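Local coordinates for aminoglycoside N(3)-acetyltransferase (Enterobacter cloacae, PDB 6NP3), which transfers the acetyl group of acetyl-CoA to the 3-amino group of 2-deoxystreptamine antibiotics, probably conferring resistance to gentamicin and related drugs, at residues A[30-35]-A[242-247]; A[69-74]-A[183-188]. All blocks are in the same frame, centred on the assembly; numbering follows the deposited sequence.

From the N terminus, the chain runs through helix 5-15 and strand 22-27 to the end of helix 29-32 and the loop that follows, the first half of interaction 1. Later the end of helix 67-70 and the turn after it supply the 69-74 half of interaction 2. That contact closes first, when residues 183-188 start the hairpin 184-193/196-205, and interaction 1 closes last, when 242-247 enters strand 244-250. The smaller loop therefore sits wholly within the larger one. The contact centres are about 36 Å apart on opposite sides of the chain's centre: interaction 1 joins a helix end to the seven-stranded mixed sheet, whereas interaction 2 fixes a turn on the separate two-stranded hairpin.

Interaction 1. Residues A[30-35]-A[242-247]; sequences RAVGPL and GGAQSR
Ala31 and Val32, in the last turn of helix 29-32, pack against Gly243 and Ala244 where the chain enters strand 244-250. The tight part is small and made of small residues. The CB of Ala244 is directed at the helix, 3.7 Å from Ala31 CB and 4.0 Å from Val32 CG2, the branch on the backbone-nitrogen side, opposite the carbonyl carbon. Beside this apolar patch the Gly243 N-H donates to Val32 O (N to O 2.8 Å, 164° at the hydrogen). Ala31 O also presses in, 3.1 Å from Gly243 C; it lies 3.3 Å from Ala244 N as well, but at an angle too poor for a hydrogen bond. Glycine suits position 243, which has no side chain where the carbonyl oxygens of Ala31 and Val32 crowd the backbone. Gly242 has a positive phi of 56°, which glycine tolerates easily. Gly33, with phi 90°, is the first residue past the helix to leave helical angles, which again suits glycine.

The solvent side is looser: Gly243 is exposed there and Ala31 partly so. On the buried side, Val32 and Ala244 both rest on Ile160 of strand 156-160, the neighbour of 244-250 in the mixed sheet, while Gln11 of helix 5-15 accepts a hydrogen bond from Gly242 N.

Interaction 2. Residues A[69-74]-A[183-188]; sequences QTLGHD and RRVTYS
A type II beta turn, Thr70 to His73, at the end of helix 67-70, docks on Thr186, Tyr187 and Ser188 in the first strand of the beta hairpin 184-193/196-205. One backbone and one side-chain hydrogen bond join the two directly, with a small apolar contact beside them. Inside the turn, His73 N donates to Thr70 O at 3.2 Å. Glycine suits the third position of such a turn, and Gly72 has the required positive phi of 85°; its N-H gives a hydrogen bond to Thr186 O (N to O 2.8 Å). The same oxygen receives a CA-H...O contact from Leu71.

On the helix side of the turn, the CB of Thr70 points toward the strand. A chi1 of 67° tucks OG1 over its own backbone, flanked by N on one side and C on the other, and there it accepts the Ser188 N-H in a nearly straight bond (170°); this hydroxyl is also hydrogen-bonded to Pro66 O. A beta-branched residue fits here because the same side chain can also set its methyl, CG2, beside Ser188.

Further along, Leu71 starts away from the strand but brings its end back: the Leu71 and Val185 side chains cross at a slant, Leu71 CD2 lying 3.7 Å from Val185 CB. Thr186 turns its methyl to the turn, CG2 lying 3.4 Å from His73 O. Tyr187 gives the turn little more than its CB, while its ring leads away to meet that of Tyr67, a residue of the gentamicin pocket. Ser188 OG, hydrogen-bonded to Thr201 OG1, donates to a water 2.6 Å away, which in turn donates to both Thr70 O and His73 O.

Interaction 1. Residues A[30-35]-A[242-247]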
# COMPACT_ATOMS: atom_id res chain seq x y z
N ARG A 30 -12.86 8.91 -7.76
CA ARG A 30 -13.35 9.95 -8.67
C ARG A 30 -13.25 9.50 -10.12
O ARG A 30 -14.14 9.78 -10.93
CB ARG A 30 -12.56 11.24 -8.44
CG ARG A 30 -13.21 12.51 -8.99
CD ARG A 30 -12.51 13.80 -8.55
NE ARG A 30 -11.70 13.66 -7.34
CZ ARG A 30 -12.17 13.71 -6.09
NH1 ARG A 30 -13.46 13.89 -5.87
NH2 ARG A 30 -11.34 13.56 -5.07
N ALA A 31 -12.18 8.79 -10.47
CA ALA A 31 -12.03 8.30 -11.83
C ALA A 31 -13.00 7.16 -12.12
O ALA A 31 -13.48 7.03 -13.26
CB ALA A 31 -10.61 7.81 -12.06
N VAL A 32 -13.30 6.34 -11.12
CA VAL A 32 -14.21 5.22 -11.33
C VAL A 32 -15.61 5.71 -11.66
O VAL A 32 -16.30 5.15 -12.53
CB VAL A 32 -14.20 4.30 -10.09
CG1 VAL A 32 -15.32 3.27 -10.18
CG2 VAL A 32 -12.85 3.62 -9.94
N GLY A 33 -16.08 6.74 -10.96
CA GLY A 33 -17.41 7.26 -11.18
C GLY A 33 -18.45 6.60 -10.30
O GLY A 33 -18.16 5.70 -9.50
N PRO A 34 -19.70 7.02 -10.46
CA PRO A 34 -20.76 6.53 -9.57
C PRO A 34 -20.88 5.02 -9.58
O PRO A 34 -20.81 4.37 -10.63
CB PRO A 34 -22.03 7.18 -10.14
CG PRO A 34 -21.55 8.41 -10.84
CD PRO A 34 -20.17 8.08 -11.37
N LEU A 35 -21.07 4.47 -8.39
CA LEU A 35 -21.21 3.05 -8.17
C LEU A 35 -22.58 2.76 -7.56
O LEU A 35 -23.10 3.54 -6.76
CB LEU A 35 -20.12 2.56 -7.23
CG LEU A 35 -18.70 2.72 -7.76
CD1 LEU A 35 -17.69 2.41 -6.66
CD2 LEU A 35 -18.48 1.84 -8.98
N GLY A 242 -14.96 0.56 -14.08
CA GLY A 242 -15.85 1.71 -14.07
C GLY A 242 -15.43 2.65 -15.17
O GLY A 242 -15.15 2.24 -16.30
N GLY A 243 -15.34 3.93 -14.85
CA GLY A 243 -14.86 4.92 -15.78
C GLY A 243 -13.36 5.15 -15.76
O GLY A 243 -12.88 6.06 -16.45
N ALA A 244 -12.60 4.36 -15.02
CA ALA A 244 -11.19 4.64 -14.77
C ALA A 244 -10.28 3.82 -15.67
O ALA A 244 -10.45 2.60 -15.78
CB ALA A 244 -10.86 4.30 -13.32
N GLN A 245 -9.30 4.48 -16.27
CA GLN A 245 -8.23 3.75 -16.95
C GLN A 245 -7.44 2.98 -15.90
O GLN A 245 -6.94 3.56 -14.93
CB GLN A 245 -7.31 4.72 -17.67
CG GLN A 245 -7.94 5.51 -18.79
CD GLN A 245 -7.46 6.94 -18.82
OE1 GLN A 245 -6.37 7.23 -19.30
NE2 GLN A 245 -8.27 7.85 -18.29
N SER A 246 -7.29 1.68 -16.12
CA SER A 246 -6.71 0.79 -15.14
C SER A 246 -5.64 -0.08 -15.78
O SER A 246 -5.57 -0.25 -16.99
CB SER A 246 -7.81 -0.10 -14.55
OG SER A 246 -8.84 0.68 -13.99
N ARG A 247 -4.76 -0.58 -14.92
CA ARG A 247 -3.63 -1.40 -15.32
C ARG A 247 -3.45 -2.52 -14.31
O ARG A 247 -3.69 -2.33 -13.12
CB ARG A 247 -2.32 -0.59 -15.27
CG ARG A 247 -2.17 0.47 -16.35
CD ARG A 247 -1.48 1.73 -15.81
NE ARG A 247 -2.25 2.29 -14.71
CZ ARG A 247 -3.21 3.20 -14.85
NH1 ARG A 247 -3.50 3.69 -16.05
NH2 ARG A 247 -3.87 3.63 -13.79

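Interaction 2. Residues A[69-74]-A[183-188]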
# COMPACT_ATOMS: atom_id res chain seq x y z
N GLN A 69 4.08 14.40 13.72
CA GLN A 69 4.20 14.91 15.07
C GLN A 69 5.38 14.33 15.82
O GLN A 69 5.83 14.93 16.80
CB GLN A 69 2.91 14.60 15.84
CG GLN A 69 1.65 15.30 15.30
CD GLN A 69 0.92 14.51 14.22
OE1 GLN A 69 1.47 13.61 13.58
NE2 GLN A 69 -0.34 14.87 14.00
N THR A 70 5.90 13.17 15.39
CA THR A 70 7.03 12.55 16.06
C THR A 70 8.27 12.50 15.17
O THR A 70 9.33 12.07 15.64
CB THR A 70 6.67 11.14 16.54
OG1 THR A 70 6.46 10.29 15.40
CG2 THR A 70 5.46 11.16 17.43
N LEU A 71 8.15 12.91 13.92
CA LEU A 71 9.24 12.76 12.95
C LEU A 71 10.46 13.54 13.41
O LEU A 71 10.37 14.72 13.76
CB LEU A 71 8.78 13.32 11.63
CG LEU A 71 9.08 12.63 10.30
CD1 LEU A 71 9.26 13.72 9.21
CD2 LEU A 71 10.23 11.68 10.27
N GLY A 72 11.62 12.89 13.40
CA GLY A 72 12.86 13.56 13.73
C GLY A 72 13.19 13.64 15.20
O GLY A 72 14.27 14.14 15.55
N HIS A 73 12.30 13.19 16.07
CA HIS A 73 12.53 13.23 17.51
C HIS A 73 13.03 11.88 18.00
O HIS A 73 12.63 10.84 17.48
CB HIS A 73 11.25 13.61 18.26
CG HIS A 73 10.71 14.96 17.89
ND1 HIS A 73 11.23 16.13 18.40
CD2 HIS A 73 9.71 15.33 17.06
CE1 HIS A 73 10.57 17.15 17.91
NE2 HIS A 73 9.64 16.70 17.09
N ASP A 74 13.88 11.89 19.02
CA ASP A 74 14.32 10.62 19.59
C ASP A 74 13.28 10.01 20.52
O ASP A 74 13.46 8.88 20.97
CB ASP A 74 15.68 10.77 20.28
CG ASP A 74 15.69 11.84 21.34
OD1 ASP A 74 14.61 12.22 21.82
OD2 ASP A 74 16.80 12.30 21.70
N ARG A 183 18.22 7.92 2.41
CA ARG A 183 17.63 8.66 3.50
C ARG A 183 16.85 7.75 4.44
O ARG A 183 16.13 6.84 4.00
CB ARG A 183 16.66 9.70 2.94
CG ARG A 183 17.35 10.80 2.18
CD ARG A 183 16.36 11.64 1.40
NE ARG A 183 15.31 12.23 2.22
CZ ARG A 183 15.32 13.49 2.64
NH1 ARG A 183 16.34 14.29 2.35
NH2 ARG A 183 14.31 13.96 3.38
N ARG A 184 16.99 8.03 5.73
CA ARG A 184 16.24 7.38 6.79
C ARG A 184 15.49 8.43 7.60
O ARG A 184 15.80 9.63 7.58
CB ARG A 184 17.15 6.51 7.67
CG ARG A 184 17.74 5.37 6.87
CD ARG A 184 18.63 4.49 7.69
NE ARG A 184 17.94 3.80 8.77
CZ ARG A 184 17.22 2.69 8.61
NH1 ARG A 184 17.04 2.18 7.40
NH2 ARG A 184 16.63 2.12 9.65
N VAL A 185 14.45 7.97 8.27
CA VAL A 185 13.63 8.80 9.14
C VAL A 185 13.52 8.11 10.48
O VAL A 185 13.60 6.88 10.58
CB VAL A 185 12.21 9.05 8.58
CG1 VAL A 185 12.25 9.97 7.38
CG2 VAL A 185 11.49 7.75 8.23
N THR A 186 13.31 8.90 11.53
CA THR A 186 12.99 8.39 12.85
C THR A 186 11.62 8.91 13.26
O THR A 186 11.31 10.08 13.07
CB THR A 186 14.06 8.82 13.87
OG1 THR A 186 15.31 8.19 13.54
CG2 THR A 186 13.66 8.45 15.29
N TYR A 187 10.77 8.02 13.77
CA TYR A 187 9.45 8.42 14.24
C TYR A 187 9.03 7.47 15.33
O TYR A 187 9.69 6.46 15.59
CB TYR A 187 8.46 8.50 13.08
CG TYR A 187 8.33 7.26 12.24
CD1 TYR A 187 7.52 6.22 12.63
CD2 TYR A 187 9.00 7.15 11.03
CE1 TYR A 187 7.39 5.07 11.84
CE2 TYR A 187 8.86 6.03 10.23
CZ TYR A 187 8.08 4.99 10.66
OH TYR A 187 7.92 3.87 9.88
N SER A 188 7.91 7.79 15.98
CA SER A 188 7.41 7.02 17.11
C SER A 188 5.94 6.71 16.90
O SER A 188 5.18 7.57 16.45
CB SER A 188 7.55 7.82 18.40
OG SER A 188 8.91 8.14 18.66
O HOH W 1 10.07 10.00 17.32